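Local coordinates for protein mosquitocidal toxin (Lysinibacillus sphaericus, PDB 2VSE) that acts as a mosquitocidal toxin, probably by ADP-ribosylating target proteins, and carries four ricin-B-like lectin domains that are expected to bind glycans, at residues F367-N372 with S403-I408; S377-L382 with S396-S401. One frame throughout, in Å; residues are numbered along the deposited sequence.

Contact 1 (F367-N372 with S403-I408); sequences FYKFRN and SQEWLI
Tyr368 and Trp406 form a single antiparallel hydrogen-bonded pair, with Tyr368 N to Trp406 O at 2.8 Å, nearly straight, and Trp406 N to Tyr368 O at 2.9 Å. The two strand axes stand 99° apart, and beyond this one bridge a water joins Phe370 N to Gln404 O.

Lys369 can be followed to its tip. From CB and CG its chain bends at chi2 (-92°) and again at chi3, which brings Lys369 CD to 3.3 Å from Gln404 O. Next, Lys369 CE lies 3.5 Å from Gln404 OE1. At the end, Lys369 NZ donates to a lone pair of Gln404 OE1 at 2.9 Å, and this oxygen also accepts from Asn399 N.

Ile408 CD1 sits over one face of the Tyr368 ring, offset toward the rim, as a CH-pi contact; Tyr368 CG lies 3.6 Å from Ile408 CD1. Phe370 turns its edge to the face of the Trp406 five-membered ring, centroids 5.4 Å apart and planes at 84°.

Gln404 to Trp406 form the QxW motif of ricin-B lectins. Its chemistry is split: the tryptophan joins the aromatic and aliphatic core, while the glutamine oxygen is held by two donors, which restrains the rotation of the amide.

Contact 2 (S377-L382 with S396-S401); sequences SKILDL and SSENSS
A β-hairpin of the ricin-type β-trefoil, made by strands 379-382 and 393-396, has its open end closed by Ile379 and Ser396. They form an antiparallel hydrogen-bonded pair: Ile379 N donates to Ser396 O at 2.8 Å, and Ser396 N returns a bond to Ile379 O at 2.9 Å. Beyond Ser396 the chain leaves the strand.

Side chains extend the closure. Ser396 OG, held between its backbone N and carbonyl carbon (chi1 87°), reaches Asp381 and donates to OD2 at 3.0 Å on the anti lone pair, the one directed away from the other carboxylate oxygen. Asp381 OD1 accepts from Leu382 N at 2.8 Å, from above the carboxylate plane, and is also hydrogen-bonded to Ser403 OG. Nearer the surface, Ile379 CD1 packs against Glu398 CB at 3.6 Å. A water bridges the two backbones there, giving a proton to Ser377 O at 2.7 Å and taking one from Glu398 N at 2.7 Å.

With hydrogen-bond partners on both its oxygens, and Gln404 NE2 adding a weak bond to OD2, the Asp381 carboxylate is restrained in its rotation. An aspartate beside the QxW glutamine recalls the sugar pockets of ricin-type lectins and is consistent with a pocket of that kind, though a sugar-binding role is only inferred.

Overall arrangement
Followed from the N-terminal side, the first of the four segments is strand 368-372; the chain then turns and comes back as strand 379-382. It makes a hairpin to strand 393-396, where contact 2 closes a 13-residue loop. The chain continues through 397-403 and enters strand 406-410, where contact 1 closes a wider loop of 30 residues. Contact 2 is therefore nested inside contact 1, with centres about 9 Å apart. Several hydrogen bonds join them. Phe370 O with Leu380 N, 2.8 Å apart and a probable bond, ties the two successive strands together, while Trp406 NE1 to Leu380 O ties 379-382 to the trefoil's closing strand, 406-410, which pairs with strand 271-277.

Contact 1 (F367-N372 with S403-I408)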
ATOM      1  N   PHE A 367      31.293  -1.207   0.049  1.00 49.62           N
ATOM      2  CA  PHE A 367      31.581  -2.183   1.097  1.00 49.48           C
ATOM      3  C   PHE A 367      32.610  -1.578   2.055  1.00 49.44           C
ATOM      4  O   PHE A 367      33.262  -0.591   1.714  1.00 49.38           O
ATOM      5  CB  PHE A 367      32.090  -3.498   0.493  1.00 49.32           C
ATOM      6  CG  PHE A 367      31.083  -4.194  -0.386  1.00 49.23           C
ATOM      7  CD1 PHE A 367      30.245  -5.184   0.136  1.00 49.19           C
ATOM      8  CD2 PHE A 367      30.965  -3.862  -1.736  1.00 48.75           C
ATOM      9  CE1 PHE A 367      29.309  -5.828  -0.671  1.00 48.06           C
ATOM     10  CE2 PHE A 367      30.030  -4.502  -2.549  1.00 48.20           C
ATOM     11  CZ  PHE A 367      29.202  -5.487  -2.015  1.00 48.46           C
ATOM     12  N   TYR A 368      32.749  -2.166   3.244  1.00 49.58           N
ATOM     13  CA  TYR A 368      33.649  -1.638   4.278  1.00 49.72           C
ATOM     14  C   TYR A 368      34.851  -2.524   4.538  1.00 49.60           C
ATOM     15  O   TYR A 368      34.730  -3.748   4.586  1.00 49.71           O
ATOM     16  CB  TYR A 368      32.895  -1.418   5.594  1.00 50.15           C
ATOM     17  CG  TYR A 368      31.805  -0.386   5.483  1.00 50.98           C
ATOM     18  CD1 TYR A 368      32.074   0.963   5.705  1.00 51.56           C
ATOM     19  CD2 TYR A 368      30.507  -0.751   5.131  1.00 50.05           C
ATOM     20  CE1 TYR A 368      31.080   1.923   5.590  1.00 51.48           C
ATOM     21  CE2 TYR A 368      29.509   0.192   5.022  1.00 50.30           C
ATOM     22  CZ  TYR A 368      29.800   1.530   5.251  1.00 51.60           C
ATOM     23  OH  TYR A 368      28.805   2.485   5.124  1.00 53.09           O
ATOM     24  N   LYS A 369      36.008  -1.889   4.713  1.00 49.60           N
ATOM     25  CA  LYS A 369      37.229  -2.562   5.167  1.00 49.43           C
ATOM     26  C   LYS A 369      37.539  -2.136   6.604  1.00 49.24           C
ATOM     27  O   LYS A 369      37.431  -0.958   6.954  1.00 49.03           O
ATOM     28  CB  LYS A 369      38.429  -2.239   4.261  1.00 49.43           C
ATOM     29  CG  LYS A 369      38.159  -2.321   2.747  1.00 49.82           C
ATOM     30  CD  LYS A 369      38.456  -3.695   2.136  1.00 49.48           C
ATOM     31  CE  LYS A 369      39.923  -3.854   1.756  1.00 49.48           C
ATOM     32  NZ  LYS A 369      40.122  -4.820   0.632  1.00 48.60           N
ATOM     33  N   PHE A 370      37.905  -3.105   7.433  1.00 49.09           N
ATOM     34  CA  PHE A 370      38.324  -2.834   8.798  1.00 49.12           C
ATOM     35  C   PHE A 370      39.842  -2.970   8.860  1.00 49.28           C
ATOM     36  O   PHE A 370      40.386  -4.006   8.473  1.00 49.39           O
ATOM     37  CB  PHE A 370      37.715  -3.849   9.768  1.00 49.19           C
ATOM     38  CG  PHE A 370      36.222  -3.758   9.915  1.00 48.73           C
ATOM     39  CD1 PHE A 370      35.663  -3.147  11.031  1.00 48.54           C
ATOM     40  CD2 PHE A 370      35.380  -4.328   8.973  1.00 47.99           C
ATOM     41  CE1 PHE A 370      34.296  -3.071  11.185  1.00 49.18           C
ATOM     42  CE2 PHE A 370      33.997  -4.256   9.122  1.00 48.78           C
ATOM     43  CZ  PHE A 370      33.454  -3.627  10.229  1.00 48.63           C
ATOM     44  N   ARG A 371      40.526  -1.928   9.329  1.00 49.16           N
ATOM     45  CA  ARG A 371      41.952  -2.036   9.598  1.00 49.11           C
ATOM     46  C   ARG A 371      42.297  -1.590  11.021  1.00 48.73           C
ATOM     47  O   ARG A 371      41.792  -0.580  11.509  1.00 48.59           O
ATOM     48  CB  ARG A 371      42.797  -1.354   8.500  1.00 49.53           C
ATOM     49  CG  ARG A 371      42.844   0.172   8.487  1.00 50.31           C
ATOM     50  CD  ARG A 371      42.944   0.740   7.053  1.00 51.42           C
ATOM     51  NE  ARG A 371      44.154   0.329   6.333  1.00 52.34           N
ATOM     52  CZ  ARG A 371      44.287   0.341   5.006  1.00 51.70           C
ATOM     53  NH1 ARG A 371      43.284   0.740   4.234  1.00 51.16           N
ATOM     54  NH2 ARG A 371      45.423  -0.056   4.450  1.00 50.91           N
ATOM     55  N   ASN A 372      43.126  -2.385  11.693  1.00 48.50           N
ATOM     56  CA  ASN A 372      43.456  -2.160  13.099  1.00 48.17           C
ATOM     57  C   ASN A 372      44.202  -0.852  13.342  1.00 48.12           C
ATOM     58  O   ASN A 372      45.133  -0.505  12.609  1.00 48.01           O
ATOM     59  CB  ASN A 372      44.257  -3.331  13.656  1.00 47.91           C
ATOM     60  CG  ASN A 372      44.363  -3.285  15.163  1.00 48.01           C
ATOM     61  OD1 ASN A 372      45.323  -2.741  15.711  1.00 47.73           O
ATOM     62  ND2 ASN A 372      43.363  -3.836  15.846  1.00 47.74           N
ATOM     63  N   SER A 403      37.069 -11.448   0.618  1.00 49.20           N
ATOM     64  CA  SER A 403      36.946 -11.938   1.985  1.00 49.20           C
ATOM     65  C   SER A 403      37.337 -10.873   3.015  1.00 49.18           C
ATOM     66  O   SER A 403      37.062 -11.028   4.206  1.00 49.18           O
ATOM     67  CB  SER A 403      37.760 -13.219   2.182  1.00 49.24           C
ATOM     68  OG  SER A 403      39.136 -13.001   1.917  1.00 49.65           O
ATOM     69  N   GLN A 404      37.980  -9.795   2.569  1.00 49.10           N
ATOM     70  CA  GLN A 404      38.262  -8.679   3.483  1.00 49.22           C
ATOM     71  C   GLN A 404      37.309  -7.487   3.275  1.00 49.13           C
ATOM     72  O   GLN A 404      37.495  -6.406   3.853  1.00 49.01           O
ATOM     73  CB  GLN A 404      39.763  -8.275   3.510  1.00 48.91           C
ATOM     74  CG  GLN A 404      40.334  -7.702   2.221  1.00 49.24           C
ATOM     75  CD  GLN A 404      41.839  -7.412   2.293  1.00 49.29           C
ATOM     76  OE1 GLN A 404      42.307  -6.393   1.780  1.00 49.24           O
ATOM     77  NE2 GLN A 404      42.599  -8.313   2.918  1.00 49.00           N
ATOM     78  N   GLU A 405      36.277  -7.708   2.462  1.00 49.16           N
ATOM     79  CA  GLU A 405      35.217  -6.713   2.286  1.00 49.24           C
ATOM     80  C   GLU A 405      33.975  -7.128   3.078  1.00 49.07           C
ATOM     81  O   GLU A 405      33.604  -8.307   3.103  1.00 49.08           O
ATOM     82  CB  GLU A 405      34.909  -6.477   0.798  1.00 49.28           C
ATOM     83  CG  GLU A 405      36.057  -5.815   0.013  1.00 49.42           C
ATOM     84  CD  GLU A 405      35.649  -5.303  -1.378  1.00 49.74           C
ATOM     85  OE1 GLU A 405      36.295  -5.688  -2.375  1.00 50.24           O
ATOM     86  OE2 GLU A 405      34.690  -4.510  -1.484  1.00 50.84           O
ATOM     87  N   TRP A 406      33.352  -6.158   3.745  1.00 48.98           N
ATOM     88  CA  TRP A 406      32.227  -6.439   4.640  1.00 49.08           C
ATOM     89  C   TRP A 406      31.041  -5.498   4.448  1.00 49.47           C
ATOM     90  O   TRP A 406      31.206  -4.352   4.007  1.00 49.66           O
ATOM     91  CB  TRP A 406      32.670  -6.355   6.104  1.00 48.56           C
ATOM     92  CG  TRP A 406      33.846  -7.216   6.444  1.00 48.38           C
ATOM     93  CD1 TRP A 406      35.168  -6.906   6.275  1.00 47.03           C
ATOM     94  CD2 TRP A 406      33.813  -8.526   7.017  1.00 47.83           C
ATOM     95  NE1 TRP A 406      35.954  -7.942   6.703  1.00 47.03           N
ATOM     96  CE2 TRP A 406      35.150  -8.949   7.169  1.00 47.53           C
ATOM     97  CE3 TRP A 406      32.784  -9.379   7.424  1.00 48.10           C
ATOM     98  CZ2 TRP A 406      35.486 -10.194   7.708  1.00 47.50           C
ATOM     99  CZ3 TRP A 406      33.119 -10.622   7.953  1.00 47.87           C
ATOM    100  CH2 TRP A 406      34.462 -11.015   8.089  1.00 47.40           C
ATOM    101  N   LEU A 407      29.853  -5.986   4.809  1.00 49.58           N
ATOM    102  CA  LEU A 407      28.663  -5.154   4.944  1.00 49.74           C
ATOM    103  C   LEU A 407      28.386  -4.901   6.423  1.00 49.85           C
ATOM    104  O   LEU A 407      28.450  -5.815   7.248  1.00 49.98           O
ATOM    105  CB  LEU A 407      27.451  -5.838   4.313  1.00 49.80           C
ATOM    106  CG  LEU A 407      27.384  -6.028   2.795  1.00 50.36           C
ATOM    107  CD1 LEU A 407      26.315  -7.034   2.457  1.00 51.27           C
ATOM    108  CD2 LEU A 407      27.109  -4.719   2.073  1.00 51.94           C
ATOM    109  N   ILE A 408      28.100  -3.649   6.757  1.00 49.84           N
ATOM    110  CA  ILE A 408      27.694  -3.286   8.106  1.00 49.48           C
ATOM    111  C   ILE A 408      26.198  -3.020   8.059  1.00 49.52           C
ATOM    112  O   ILE A 408      25.765  -1.955   7.610  1.00 49.78           O
ATOM    113  CB  ILE A 408      28.456  -2.055   8.625  1.00 49.34           C
ATOM    114  CG1 ILE A 408      29.966  -2.331   8.606  1.00 49.46           C
ATOM    115  CG2 ILE A 408      27.997  -1.693  10.046  1.00 49.28           C
ATOM    116  CD1 ILE A 408      30.828  -1.134   8.896  1.00 48.60           C
TER
HETATM  117  O   HOH W   1      38.040  -5.483   6.490  1.00 55.95           O

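Contact 2 (S377-L382 with S396-S401)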
ATOM      1  N   SER A 377      48.165  -1.415   8.635  1.00 48.47           N
ATOM      2  CA  SER A 377      48.447  -2.345   7.542  1.00 48.41           C
ATOM      3  C   SER A 377      47.708  -3.681   7.711  1.00 48.50           C
ATOM      4  O   SER A 377      47.687  -4.507   6.790  1.00 48.44           O
ATOM      5  CB  SER A 377      49.948  -2.610   7.448  1.00 48.29           C
ATOM      6  OG  SER A 377      50.345  -3.553   8.427  1.00 47.72           O
ATOM      7  N   LYS A 378      47.123  -3.890   8.892  1.00 48.46           N
ATOM      8  CA  LYS A 378      46.452  -5.143   9.224  1.00 48.57           C
ATOM      9  C   LYS A 378      44.933  -5.048   9.037  1.00 48.81           C
ATOM     10  O   LYS A 378      44.234  -4.353   9.783  1.00 48.95           O
ATOM     11  CB  LYS A 378      46.819  -5.603  10.640  1.00 48.43           C
ATOM     12  CG  LYS A 378      48.312  -5.979  10.839  1.00 48.63           C
ATOM     13  CD  LYS A 378      48.791  -7.044   9.849  1.00 48.45           C
ATOM     14  CE  LYS A 378      50.308  -7.208   9.875  1.00 48.86           C
ATOM     15  NZ  LYS A 378      50.757  -8.134  10.950  1.00 49.12           N
ATOM     16  N   ILE A 379      44.435  -5.762   8.032  1.00 48.78           N
ATOM     17  CA  ILE A 379      43.029  -5.687   7.629  1.00 48.87           C
ATOM     18  C   ILE A 379      42.226  -6.927   8.050  1.00 48.62           C
ATOM     19  O   ILE A 379      42.705  -8.057   7.951  1.00 48.55           O
ATOM     20  CB  ILE A 379      42.919  -5.407   6.101  1.00 49.03           C
ATOM     21  CG1 ILE A 379      43.405  -3.985   5.807  1.00 49.50           C
ATOM     22  CG2 ILE A 379      41.497  -5.560   5.598  1.00 48.94           C
ATOM     23  CD1 ILE A 379      44.405  -3.884   4.664  1.00 50.44           C
ATOM     24  N   LEU A 380      41.008  -6.685   8.531  1.00 48.52           N
ATOM     25  CA  LEU A 380      40.102  -7.728   8.997  1.00 48.51           C
ATOM     26  C   LEU A 380      39.652  -8.621   7.845  1.00 48.61           C
ATOM     27  O   LEU A 380      39.118  -8.132   6.847  1.00 48.54           O
ATOM     28  CB  LEU A 380      38.889  -7.093   9.670  1.00 48.32           C
ATOM     29  CG  LEU A 380      37.972  -8.009  10.480  1.00 48.58           C
ATOM     30  CD1 LEU A 380      38.686  -8.592  11.703  1.00 48.37           C
ATOM     31  CD2 LEU A 380      36.732  -7.246  10.906  1.00 48.54           C
ATOM     32  N   ASP A 381      39.853  -9.927   8.013  1.00 48.66           N
ATOM     33  CA  ASP A 381      39.740 -10.903   6.932  1.00 48.73           C
ATOM     34  C   ASP A 381      39.328 -12.268   7.496  1.00 48.85           C
ATOM     35  O   ASP A 381      39.318 -12.469   8.715  1.00 48.96           O
ATOM     36  CB  ASP A 381      41.099 -11.009   6.216  1.00 48.77           C
ATOM     37  CG  ASP A 381      40.985 -11.443   4.752  1.00 49.05           C
ATOM     38  OD1 ASP A 381      39.882 -11.814   4.295  1.00 48.95           O
ATOM     39  OD2 ASP A 381      42.021 -11.420   4.050  1.00 49.10           O
ATOM     40  N   LEU A 382      38.971 -13.190   6.601  1.00 49.01           N
ATOM     41  CA  LEU A 382      38.722 -14.594   6.941  1.00 48.93           C
ATOM     42  C   LEU A 382      39.957 -15.421   6.572  1.00 48.92           C
ATOM     43  O   LEU A 382      40.524 -15.235   5.493  1.00 49.11           O
ATOM     44  CB  LEU A 382      37.516 -15.133   6.165  1.00 48.91           C
ATOM     45  CG  LEU A 382      36.127 -14.480   6.257  1.00 48.71           C
ATOM     46  CD1 LEU A 382      35.230 -15.021   5.164  1.00 48.48           C
ATOM     47  CD2 LEU A 382      35.476 -14.693   7.604  1.00 48.48           C
ATOM     48  N   SER A 396      45.133  -9.608   8.128  1.00 48.69           N
ATOM     49  CA  SER A 396      46.037  -9.884   7.004  1.00 48.73           C
ATOM     50  C   SER A 396      46.324  -8.631   6.180  1.00 48.78           C
ATOM     51  O   SER A 396      45.605  -7.632   6.281  1.00 48.82           O
ATOM     52  CB  SER A 396      45.488 -11.000   6.104  1.00 48.62           C
ATOM     53  OG  SER A 396      44.613 -10.490   5.113  1.00 48.32           O
ATOM     54  N   SER A 397      47.371  -8.693   5.364  1.00 48.80           N
ATOM     55  CA  SER A 397      47.736  -7.562   4.516  1.00 49.04           C
ATOM     56  C   SER A 397      46.737  -7.409   3.373  1.00 49.20           C
ATOM     57  O   SER A 397      46.033  -8.362   3.028  1.00 49.11           O
ATOM     58  CB  SER A 397      49.183  -7.679   4.002  1.00 48.98           C
ATOM     59  OG  SER A 397      49.364  -8.812   3.171  1.00 48.75           O
ATOM     60  N   GLU A 398      46.691  -6.209   2.797  1.00 49.56           N
ATOM     61  CA  GLU A 398      45.683  -5.838   1.801  1.00 49.92           C
ATOM     62  C   GLU A 398      45.635  -6.745   0.565  1.00 49.92           C
ATOM     63  O   GLU A 398      46.663  -7.035  -0.062  1.00 49.77           O
ATOM     64  CB  GLU A 398      45.842  -4.371   1.385  1.00 50.20           C
ATOM     65  CG  GLU A 398      44.645  -3.838   0.598  1.00 51.01           C
ATOM     66  CD  GLU A 398      44.258  -2.424   0.984  1.00 51.79           C
ATOM     67  OE1 GLU A 398      43.044  -2.169   1.107  1.00 52.55           O
ATOM     68  OE2 GLU A 398      45.153  -1.572   1.169  1.00 52.22           O
ATOM     69  N   ASN A 399      44.412  -7.163   0.240  1.00 49.84           N
ATOM     70  CA  ASN A 399      44.107  -8.079  -0.848  1.00 49.96           C
ATOM     71  C   ASN A 399      43.235  -7.422  -1.905  1.00 49.92           C
ATOM     72  O   ASN A 399      42.587  -6.403  -1.644  1.00 50.03           O
ATOM     73  CB  ASN A 399      43.292  -9.257  -0.295  1.00 50.15           C
ATOM     74  CG  ASN A 399      44.141 -10.462   0.056  1.00 50.58           C
ATOM     75  OD1 ASN A 399      43.668 -11.375   0.740  1.00 50.77           O
ATOM     76  ND2 ASN A 399      45.391 -10.483  -0.417  1.00 50.19           N
ATOM     77  N   SER A 400      43.194  -8.034  -3.085  1.00 49.73           N
ATOM     78  CA  SER A 400      42.120  -7.789  -4.044  1.00 49.47           C
ATOM     79  C   SER A 400      40.916  -8.695  -3.738  1.00 49.34           C
ATOM     80  O   SER A 400      39.885  -8.623  -4.409  1.00 49.29           O
ATOM     81  CB  SER A 400      42.622  -8.036  -5.463  1.00 49.50           C
ATOM     82  OG  SER A 400      43.272  -9.291  -5.543  1.00 49.61           O
ATOM     83  N   SER A 401      41.060  -9.531  -2.707  1.00 49.20           N
ATOM     84  CA  SER A 401      40.073 -10.553  -2.347  1.00 49.12           C
ATOM     85  C   SER A 401      38.847  -9.996  -1.622  1.00 49.10           C
ATOM     86  O   SER A 401      38.946  -9.050  -0.833  1.00 49.02           O
ATOM     87  CB  SER A 401      40.733 -11.651  -1.504  1.00 49.11           C
ATOM     88  OG  SER A 401      39.771 -12.533  -0.948  1.00 49.02           O
TER
HETATM   89  O   HOH W   2      47.888  -4.183   4.099  1.00 66.11           O
HETATM   90  O   HOH W   3      43.380 -13.070   2.875  1.00 72.26           O